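Local atomic coordinates of glycosyl hydrolase, family 8 (Clostridium perfringens, PDB entry 3REN), a protein that probably hydrolyses internal alpha-glucosidic linkages of starch-like polysaccharides, acting as an alpha-amylase built on an (alpha/alpha)6-barrel. Residues L124-R129 with F133-Y138; E257-D262 with N303-K308; K195-I200 with L239-A244. One frame throughout, in Å; residues are numbered along the deposited sequence. Where two conformers were deposited one is given.

Contact 1. Residues L124-R129 with F133-Y138; sequences LLANNR and FYYKFY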
loop_
_atom_site.group_PDB
_atom_site.type_symbol
_atom_site.label_atom_id
_atom_site.label_comp_id
_atom_site.label_asym_id
_atom_site.label_seq_id
_atom_site.Cartn_x
_atom_site.Cartn_y
_atom_site.Cartn_z
ATOM N N LEU A 124 8.174 -10.710 -8.042
ATOM C CA LEU A 124 7.621 -11.428 -9.191
ATOM C C LEU A 124 7.489 -10.508 -10.408
ATOM O O LEU A 124 7.821 -10.904 -11.522
ATOM C CB LEU A 124 6.306 -12.120 -8.847
ATOM C CG LEU A 124 6.441 -13.204 -7.767
ATOM C CD1 LEU A 124 5.067 -13.825 -7.381
ATOM C CD2 LEU A 124 7.440 -14.287 -8.219
ATOM N N LEU A 125 7.017 -9.278 -10.210
ATOM C CA LEU A 125 7.062 -8.291 -11.297
ATOM C C LEU A 125 8.491 -8.077 -11.832
ATOM O O LEU A 125 8.695 -7.961 -13.031
ATOM C CB LEU A 125 6.446 -6.935 -10.841
ATOM C CG LEU A 125 4.951 -6.996 -10.468
ATOM C CD1 LEU A 125 4.437 -5.660 -9.992
ATOM C CD2 LEU A 125 4.042 -7.597 -11.614
ATOM N N ALA A 126 9.464 -8.020 -10.942
ATOM C CA ALA A 126 10.842 -7.771 -11.339
ATOM C C ALA A 126 11.373 -8.926 -12.199
ATOM O O ALA A 126 12.047 -8.712 -13.224
ATOM C CB ALA A 126 11.723 -7.557 -10.113
ATOM N N ASN A 127 11.035 -10.149 -11.792
ATOM C CA ASN A 127 11.413 -11.329 -12.573
ATOM C C ASN A 127 10.804 -11.264 -13.975
ATOM O O ASN A 127 11.485 -11.555 -14.939
ATOM C CB ASN A 127 10.967 -12.618 -11.889
ATOM C CG ASN A 127 11.078 -13.829 -12.808
ATOM O OD1 ASN A 127 12.315 -14.175 -13.145
ATOM N ND2 ASN A 127 10.061 -14.449 -13.207
ATOM N N ASN A 128 9.528 -10.893 -14.073
ATOM C CA ASN A 128 8.853 -10.805 -15.387
ATOM C C ASN A 128 9.454 -9.736 -16.295
ATOM O O ASN A 128 9.678 -9.959 -17.499
ATOM C CB ASN A 128 7.360 -10.577 -15.221
ATOM C CG ASN A 128 6.671 -11.761 -14.558
ATOM O OD1 ASN A 128 7.265 -12.834 -14.417
ATOM N ND2 ASN A 128 5.431 -11.566 -14.119
ATOM N N ARG A 129 9.750 -8.594 -15.691
ATOM C CA ARG A 129 10.301 -7.449 -16.382
ATOM C C ARG A 129 11.758 -7.629 -16.833
ATOM O O ARG A 129 12.085 -7.364 -17.990
ATOM C CB ARG A 129 10.129 -6.234 -15.463
ATOM C CG ARG A 129 11.130 -5.138 -15.562
ATOM C CD ARG A 129 10.724 -4.045 -16.458
ATOM N NE ARG A 129 9.677 -3.151 -15.930
ATOM C CZ ARG A 129 8.996 -2.361 -16.757
ATOM N NH1 ARG A 129 9.293 -2.405 -18.053
ATOM N NH2 ARG A 129 8.047 -1.543 -16.337
ATOM N N PHE A 133 15.723 -14.808 -12.601
ATOM C CA PHE A 133 15.172 -15.844 -11.747
ATOM C C PHE A 133 15.424 -15.568 -10.253
ATOM O O PHE A 133 14.664 -16.058 -9.419
ATOM C CB PHE A 133 15.816 -17.189 -12.068
ATOM C CG PHE A 133 17.213 -17.300 -11.540
ATOM C CD1 PHE A 133 17.452 -17.820 -10.264
ATOM C CD2 PHE A 133 18.293 -16.825 -12.288
ATOM C CE1 PHE A 133 18.752 -17.871 -9.749
ATOM C CE2 PHE A 133 19.612 -16.872 -11.785
ATOM C CZ PHE A 133 19.835 -17.401 -10.517
ATOM N N TYR A 134 16.517 -14.857 -9.922
ATOM C CA TYR A 134 16.915 -14.636 -8.532
ATOM C C TYR A 134 15.773 -13.984 -7.714
ATOM O O TYR A 134 15.438 -14.467 -6.625
ATOM C CB TYR A 134 18.201 -13.794 -8.412
ATOM C CG TYR A 134 18.661 -13.726 -6.988
ATOM C CD1 TYR A 134 19.532 -14.690 -6.467
ATOM C CD2 TYR A 134 18.161 -12.743 -6.124
ATOM C CE1 TYR A 134 19.918 -14.648 -5.133
ATOM C CE2 TYR A 134 18.518 -12.708 -4.791
ATOM C CZ TYR A 134 19.393 -13.643 -4.299
ATOM O OH TYR A 134 19.755 -13.582 -2.974
ATOM N N TYR A 135 15.197 -12.902 -8.262
ATOM C CA TYR A 135 14.015 -12.266 -7.694
ATOM C C TYR A 135 12.876 -13.260 -7.414
ATOM O O TYR A 135 12.262 -13.226 -6.337
ATOM C CB TYR A 135 13.501 -11.185 -8.647
ATOM C CG TYR A 135 14.484 -10.064 -8.949
ATOM C CD1 TYR A 135 15.182 -9.440 -7.928
ATOM C CD2 TYR A 135 14.684 -9.608 -10.267
ATOM C CE1 TYR A 135 16.067 -8.415 -8.192
ATOM C CE2 TYR A 135 15.580 -8.550 -10.548
ATOM C CZ TYR A 135 16.266 -7.968 -9.508
ATOM O OH TYR A 135 17.165 -6.926 -9.731
ATOM N N LYS A 136 12.602 -14.136 -8.384
ATOM C CA LYS A 136 11.507 -15.103 -8.300
ATOM C C LYS A 136 11.783 -16.141 -7.191
ATOM O O LYS A 136 10.896 -16.451 -6.400
ATOM C CB LYS A 136 11.311 -15.801 -9.664
ATOM C CG LYS A 136 10.173 -16.795 -9.765
ATOM C CD LYS A 136 10.185 -17.483 -11.135
ATOM C CE LYS A 136 9.303 -18.714 -11.140
ATOM N NZ LYS A 136 9.311 -19.404 -12.473
ATOM N N PHE A 137 13.006 -16.658 -7.139
ATOM C CA PHE A 137 13.374 -17.652 -6.138
ATOM C C PHE A 137 13.307 -17.064 -4.748
ATOM O O PHE A 137 12.869 -17.724 -3.809
ATOM C CB PHE A 137 14.811 -18.184 -6.374
ATOM C CG PHE A 137 14.901 -19.226 -7.448
ATOM C CD1 PHE A 137 13.920 -19.323 -8.421
ATOM C CD2 PHE A 137 15.980 -20.115 -7.492
ATOM C CE1 PHE A 137 13.996 -20.309 -9.418
ATOM C CE2 PHE A 137 16.071 -21.075 -8.508
ATOM C CZ PHE A 137 15.067 -21.168 -9.457
ATOM N N TYR A 138 13.754 -15.824 -4.623
ATOM C CA TYR A 138 13.712 -15.154 -3.340
ATOM C C TYR A 138 12.238 -14.936 -2.929
ATOM O O TYR A 138 11.880 -15.209 -1.786
ATOM C CB TYR A 138 14.512 -13.856 -3.392
ATOM C CG TYR A 138 14.964 -13.400 -2.013
ATOM C CD1 TYR A 138 16.273 -13.653 -1.570
ATOM C CD2 TYR A 138 14.094 -12.688 -1.160
ATOM C CE1 TYR A 138 16.707 -13.228 -0.331
ATOM C CE2 TYR A 138 14.535 -12.257 0.106
ATOM C CZ TYR A 138 15.827 -12.541 0.503
ATOM O OH TYR A 138 16.267 -12.159 1.752
#
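N127 and Y135 lie where the helical segments 124-129 and 133-138 run close and nearly antiparallel, their axes 7.6 Å apart at 157° and the CA atoms of L124 and K136 separated by 5.4 Å. At this separation the methyl of A126 packs directly on the Y135 ring: its CB sits over one face, 4.0 Å from the centroid and 28° off the normal, a CH-pi contact whose shortest approach is A126 CB to Y135 CD2 at 3.6 Å. CG of Y135, anti to its carbonyl carbon (chi1 -60°), brings the ring face against that methyl, while its hydroxyl is hydrogen-bonded to K78 NZ. F81 of helix 78-89 adds an edge-to-face partner for the same ring.

N127 packs its CB and CG against K136 CB, the distance from N127 CG to K136 CB being 3.7 Å. The lysine chain is extended, and its CG also meets CD2 of L124 at 4.0 Å. L124 also touches L181 and L182 of helix 176-185. A short turn links helices 113-130 and 133-150, making this a tight antiparallel helical hairpin of the (alpha/alpha)6-barrel.

Contact 2. Residues E257-D262 with N303-K308; sequences EKFKKD and NKAIDK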
loop_
_atom_site.group_PDB
_atom_site.type_symbol
_atom_site.label_atom_id
_atom_site.label_comp_id
_atom_site.label_asym_id
_atom_site.label_seq_id
_atom_site.Cartn_x
_atom_site.Cartn_y
_atom_site.Cartn_z
ATOM N N GLU A 257 -19.524 8.618 -7.683
ATOM C CA GLU A 257 -20.674 9.445 -7.285
ATOM C C GLU A 257 -20.380 10.287 -6.022
ATOM O O GLU A 257 -20.682 11.513 -5.957
ATOM C CB GLU A 257 -21.908 8.553 -7.072
ATOM N N LYS A 258 -19.768 9.663 -5.016
ATOM C CA LYS A 258 -19.425 10.368 -3.779
ATOM C C LYS A 258 -18.438 11.489 -4.025
ATOM O O LYS A 258 -18.625 12.603 -3.497
ATOM C CB LYS A 258 -18.834 9.408 -2.739
ATOM C CG LYS A 258 -18.436 10.044 -1.393
ATOM C CD LYS A 258 -19.653 10.726 -0.676
ATOM C CE LYS A 258 -20.671 9.654 -0.212
ATOM N NZ LYS A 258 -21.791 10.219 0.628
ATOM N N PHE A 259 -17.392 11.217 -4.796
ATOM C CA PHE A 259 -16.326 12.175 -5.116
ATOM C C PHE A 259 -16.961 13.333 -5.899
ATOM O O PHE A 259 -16.703 14.442 -5.688
ATOM C CB PHE A 259 -15.249 11.517 -5.977
ATOM C CG PHE A 259 -13.878 12.203 -5.987
ATOM C CD1 PHE A 259 -13.656 13.438 -5.444
ATOM C CD2 PHE A 259 -12.791 11.560 -6.566
ATOM C CE1 PHE A 259 -12.441 13.999 -5.483
ATOM C CE2 PHE A 259 -11.588 12.128 -6.593
ATOM C CZ PHE A 259 -11.400 13.344 -6.060
ATOM N N LYS A 260 -17.825 12.987 -6.814
ATOM C CA LYS A 260 -18.502 14.000 -7.575
ATOM C C LYS A 260 -19.417 14.871 -6.721
ATOM O O LYS A 260 -19.309 16.037 -6.758
ATOM C CB LYS A 260 -19.236 13.363 -8.727
ATOM C CG LYS A 260 -20.239 14.192 -9.442
ATOM N NZ LYS A 260 -22.802 11.746 -8.070
ATOM N N LYS A 261 -20.245 14.256 -5.906
ATOM C CA LYS A 261 -21.131 14.988 -5.025
ATOM C C LYS A 261 -20.495 15.811 -3.891
ATOM O O LYS A 261 -20.763 16.941 -3.809
ATOM C CB LYS A 261 -22.191 14.073 -4.471
ATOM C CG LYS A 261 -23.366 14.770 -3.884
ATOM N N ASP A 262 -19.593 15.242 -3.102
ATOM C CA ASP A 262 -18.901 15.998 -2.044
ATOM C C ASP A 262 -17.777 16.902 -2.581
ATOM O O ASP A 262 -17.484 17.959 -2.016
ATOM C CB ASP A 262 -18.357 15.046 -0.958
ATOM C CG ASP A 262 -19.461 14.455 -0.071
ATOM O OD1 ASP A 262 -20.647 14.798 -0.298
ATOM O OD2 ASP A 262 -19.155 13.654 0.860
ATOM N N ASN A 303 -8.072 12.246 -13.220
ATOM C CA ASN A 303 -7.654 13.655 -13.131
ATOM C C ASN A 303 -8.145 14.335 -11.862
ATOM O O ASN A 303 -7.441 15.164 -11.282
ATOM C CB ASN A 303 -8.117 14.424 -14.380
ATOM C CG ASN A 303 -7.267 14.082 -15.595
ATOM O OD1 ASN A 303 -6.073 13.775 -15.473
ATOM N ND2 ASN A 303 -7.860 14.174 -16.767
ATOM N N LYS A 304 -9.357 13.974 -11.441
ATOM C CA LYS A 304 -9.946 14.509 -10.212
ATOM C C LYS A 304 -9.102 14.121 -8.997
ATOM O O LYS A 304 -8.859 14.948 -8.119
ATOM C CB LYS A 304 -11.352 13.949 -10.039
ATOM C CG LYS A 304 -12.294 14.857 -9.253
ATOM C CD LYS A 304 -13.763 14.429 -9.418
ATOM C CE LYS A 304 -14.722 15.658 -9.597
ATOM N NZ LYS A 304 -14.857 16.529 -8.401
ATOM N N ALA A 305 -8.705 12.838 -8.942
ATOM C CA ALA A 305 -7.856 12.340 -7.881
ATOM C C ALA A 305 -6.454 12.971 -7.974
ATOM O O ALA A 305 -5.914 13.398 -6.957
ATOM C CB ALA A 305 -7.788 10.807 -7.918
ATOM N N ILE A 306 -5.874 13.048 -9.182
ATOM C CA ILE A 306 -4.553 13.672 -9.351
ATOM C C ILE A 306 -4.554 15.180 -8.973
ATOM O O ILE A 306 -3.604 15.691 -8.386
ATOM C CB ILE A 306 -4.038 13.511 -10.804
ATOM C CG1 ILE A 306 -3.797 12.020 -11.162
ATOM C CG2 ILE A 306 -2.772 14.334 -11.028
ATOM C CD1 ILE A 306 -2.661 11.297 -10.376
ATOM N N ASP A 307 -5.619 15.892 -9.332
ATOM C CA ASP A 307 -5.734 17.290 -8.984
ATOM C C ASP A 307 -5.656 17.478 -7.486
ATOM O O ASP A 307 -5.019 18.416 -7.035
ATOM C CB ASP A 307 -7.015 17.914 -9.553
ATOM C CG ASP A 307 -6.901 18.218 -11.053
ATOM O OD1 ASP A 307 -5.790 18.107 -11.637
ATOM O OD2 ASP A 307 -7.937 18.540 -11.668
ATOM N N LYS A 308 -6.272 16.589 -6.709
ATOM C CA LYS A 308 -6.145 16.684 -5.242
ATOM C C LYS A 308 -4.719 16.498 -4.766
ATOM O O LYS A 308 -4.286 17.190 -3.842
ATOM C CB LYS A 308 -7.043 15.689 -4.496
ATOM C CG LYS A 308 -8.497 15.924 -4.704
ATOM C CD LYS A 308 -8.928 17.195 -4.022
ATOM C CE LYS A 308 -10.463 17.276 -3.958
ATOM N NZ LYS A 308 -10.825 18.520 -3.221
HETATM O O HOH W 1 -17.182 17.656 -7.650
#
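Helices 249-262 and 299-312 of the (alpha/alpha)6-barrel meet here chiefly through one aromatic side chain. Segments 257-262 and 303-308 are far apart for packed helices: their axes approach to 11.8 Å at an angle of 56°, and even the nearest CA atoms, those of F259 and K304, are 8.5 Å apart. F259 spans this distance. Its CG is anti to the backbone N (chi1 -160°), which directs the ring from helix 249-262 onto the start of the K304 side chain.

K304 lies over one face of that ring. Its CG is 3.9 Å from the centroid and 19° off the normal, offset toward the rim, and closest to F259 CZ at 3.6 Å. The chain then runs back across the ring toward helix 249-262, in the opposite sense to the phenylalanine, so that its CD comes above F259 CG and CD1. Bends at chi3 and chi4 carry the ammonium beyond the aromatic surface. At the ring edge, near its plane, K308 CG lies 4.1 Å from F259 CZ. A305 CB makes a separate apolar contact, 4.2 Å from F259 CE2. L265 also touches F259, while A305 also touches V289 and A290 of helix 283-296.

The polar link goes through water. K304 NZ donates to water 1 at 2.7 Å, and the water donates to K260 O at 2.8 Å, close to the C-terminal end of helix 249-262. K308 NZ makes a weak hydrogen bond to G263 O just beyond that end. Thus the aliphatic parts of two lysines shield a buried ring, while one ammonium reaches a carbonyl oxygen through water and the other by a weak direct bond, both near a helix C-terminus, where the helix dipole would probably favour positive charge.

Contact 3. Residues K195-I200 with L239-A244; sequences KSNSII and LNRIEA. With EDO (1,2-ethanediol), chain K.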
loop_
_atom_site.group_PDB
_atom_site.type_symbol
_atom_site.label_atom_id
_atom_site.label_comp_id
_atom_site.label_asym_id
_atom_site.label_seq_id
_atom_site.Cartn_x
_atom_site.Cartn_y
_atom_site.Cartn_z
ATOM N N LYS A 195 -9.974 -18.782 -1.170
ATOM C CA LYS A 195 -10.425 -18.434 0.179
ATOM C C LYS A 195 -10.397 -16.919 0.456
ATOM O O LYS A 195 -11.388 -16.351 0.940
ATOM C CB LYS A 195 -9.661 -19.213 1.242
ATOM C CG LYS A 195 -10.024 -18.849 2.708
ATOM C CD LYS A 195 -11.482 -19.223 3.076
ATOM C CE LYS A 195 -11.728 -19.077 4.577
ATOM N NZ LYS A 195 -13.182 -19.047 4.935
ATOM N N SER A 196 -9.269 -16.284 0.145
ATOM C CA SER A 196 -9.107 -14.826 0.204
ATOM C C SER A 196 -10.218 -14.078 -0.540
ATOM O O SER A 196 -10.868 -13.173 0.021
ATOM C CB SER A 196 -7.738 -14.438 -0.381
ATOM O OG SER A 196 -6.714 -15.039 0.401
ATOM N N ASN A 197 -10.458 -14.476 -1.783
ATOM C CA ASN A 197 -11.459 -13.819 -2.574
ATOM C C ASN A 197 -12.868 -14.010 -1.956
ATOM O O ASN A 197 -13.697 -13.080 -1.947
ATOM C CB ASN A 197 -11.419 -14.309 -4.027
ATOM C CG ASN A 197 -12.248 -13.432 -4.942
ATOM O OD1 ASN A 197 -12.116 -12.188 -4.934
ATOM N ND2 ASN A 197 -13.141 -14.063 -5.719
ATOM N N SER A 198 -13.096 -15.199 -1.399
ATOM C CA SER A 198 -14.365 -15.497 -0.724
ATOM C C SER A 198 -14.546 -14.622 0.512
ATOM O O SER A 198 -15.631 -14.130 0.752
ATOM C CB SER A 198 -14.482 -16.988 -0.406
ATOM O OG SER A 198 -15.477 -17.218 0.576
ATOM N N ILE A 199 -13.473 -14.397 1.265
ATOM C CA ILE A 199 -13.491 -13.480 2.404
ATOM C C ILE A 199 -13.883 -12.060 1.942
ATOM O O ILE A 199 -14.762 -11.424 2.539
ATOM C CB ILE A 199 -12.133 -13.485 3.164
ATOM C CG1 ILE A 199 -11.877 -14.851 3.794
ATOM C CG2 ILE A 199 -12.096 -12.463 4.236
ATOM C CD1 ILE A 199 -10.473 -15.024 4.465
ATOM N N ILE A 200 -13.250 -11.571 0.870
ATOM C CA ILE A 200 -13.567 -10.259 0.315
ATOM C C ILE A 200 -15.029 -10.218 -0.100
ATOM O O ILE A 200 -15.798 -9.336 0.317
ATOM C CB ILE A 200 -12.700 -9.921 -0.944
ATOM C CG1 ILE A 200 -11.209 -9.914 -0.612
ATOM C CG2 ILE A 200 -13.136 -8.593 -1.553
ATOM C CD1 ILE A 200 -10.880 -9.171 0.619
ATOM N N LEU A 239 -8.704 -1.856 -5.243
ATOM C CA LEU A 239 -7.566 -1.917 -6.158
ATOM C C LEU A 239 -7.043 -3.358 -6.302
ATOM O O LEU A 239 -6.787 -3.786 -7.425
ATOM C CB LEU A 239 -6.454 -0.967 -5.747
ATOM C CG LEU A 239 -5.182 -0.854 -6.589
ATOM C CD1 LEU A 239 -5.504 -0.386 -8.014
ATOM C CD2 LEU A 239 -4.309 0.175 -5.934
ATOM N N ASN A 240 -6.940 -4.110 -5.196
ATOM C CA ASN A 240 -6.482 -5.528 -5.261
ATOM C C ASN A 240 -7.414 -6.380 -6.112
ATOM O O ASN A 240 -6.972 -7.148 -6.938
ATOM C CB ASN A 240 -6.331 -6.162 -3.846
ATOM C CG ASN A 240 -5.099 -5.648 -3.102
ATOM O OD1 ASN A 240 -4.162 -5.162 -3.723
ATOM N ND2 ASN A 240 -5.095 -5.754 -1.768
ATOM N N ARG A 241 -8.711 -6.239 -5.902
ATOM C CA ARG A 241 -9.716 -6.978 -6.665
ATOM C C ARG A 241 -9.601 -6.741 -8.169
ATOM O O ARG A 241 -9.633 -7.676 -8.955
ATOM C CB ARG A 241 -11.103 -6.552 -6.192
ATOM C CG ARG A 241 -11.545 -7.206 -4.856
ATOM C CD ARG A 241 -12.221 -8.552 -5.121
ATOM N NE ARG A 241 -13.566 -8.336 -5.652
ATOM C CZ ARG A 241 -14.434 -9.290 -5.989
ATOM N NH1 ARG A 241 -14.129 -10.586 -5.914
ATOM N NH2 ARG A 241 -15.611 -8.927 -6.461
ATOM N N ILE A 242 -9.526 -5.482 -8.579
ATOM C CA ILE A 242 -9.554 -5.208 -10.017
ATOM C C ILE A 242 -8.265 -5.626 -10.706
ATOM O O ILE A 242 -8.331 -6.122 -11.815
ATOM C CB ILE A 242 -9.954 -3.742 -10.375
ATOM C CG1 ILE A 242 -8.876 -2.753 -9.966
ATOM C CG2 ILE A 242 -11.319 -3.417 -9.770
ATOM C CD1 ILE A 242 -9.320 -1.273 -10.000
ATOM N N GLU A 243 -7.106 -5.445 -10.044
ATOM C CA GLU A 243 -5.811 -5.829 -10.630
ATOM C C GLU A 243 -5.740 -7.319 -10.825
ATOM O O GLU A 243 -5.000 -7.783 -11.684
ATOM C CB GLU A 243 -4.608 -5.351 -9.800
ATOM C CG GLU A 243 -4.408 -3.863 -9.783
ATOM C CD GLU A 243 -3.230 -3.414 -8.899
ATOM O OE1 GLU A 243 -2.794 -2.259 -9.057
ATOM O OE2 GLU A 243 -2.740 -4.191 -8.032
ATOM N N ALA A 244 -6.524 -8.070 -10.056
ATOM C CA ALA A 244 -6.589 -9.516 -10.184
ATOM C C ALA A 244 -7.676 -9.964 -11.164
ATOM O O ALA A 244 -7.910 -11.153 -11.326
ATOM C CB ALA A 244 -6.843 -10.149 -8.801
HETATM C C1 EDO K . -15.201 -16.810 4.326
HETATM O O1 EDO K . -15.000 -17.149 2.953
HETATM C C2 EDO K . -16.196 -15.664 4.450
HETATM O O2 EDO K . -17.482 -16.268 4.547
#
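R241 reaches from helix 231-243 to N197 and I200 on helix 188-201, with the CA atoms of N197 and R241 8.2 Å apart. At CB the side chain sets out with CG anti to the carbonyl carbon, and CG comes within 3.9 Å of I200 CG2 in the conformer given for I200, one of two. A bend at chi2 places CD closer to the same methyl, at 3.7 Å, and 3.6 Å from N197 OD1, so CD meets both an apolar and a polar neighbour. A second bend, at chi3, turns the guanidinium toward the asparagine. NE forms a salt bridge with E248, and NH2 donates to N247 O.

NH1 makes the direct polar contact, donating to N197 OD1 at 2.8 Å with an N-H...O angle of 149°. The oxygen lies in the guanidinium plane, and the donor is tilted 18° from the carbonyl plane; the amide and guanidinium are nearly coplanar, 23° apart. NH1 also bridges to E201, whose OE2 receives a weak hydrogen bond from N197 ND2, so both ends of the amide are engaged.

With partners at NE, NH1 and NH2, the guanidinium is restrained from rotating, and the carboxylates of E248 and E201 would be expected to stabilise its positive charge within this buried contact.

How the contacts relate
All three contacts join helices of one barrel, but their burial and chemistry differ. Contact 3 is buried, its centre about 15 Å from that of the chain, and relies on a charged polar network. Contacts 1 and 2 are only partly buried, each centred about 20 Å out, on opposite sides of the chain's centre and about 36 Å apart centre to centre. Both place an aliphatic group over an aromatic face, yet contact 1 joins consecutive helices at short range, whereas contact 2 spans a wider gap. Contacts 1 and 3 both border helix 176-185; contact 3 leads into contact 2 along the chain, since helix 249-262 follows helix 231-243.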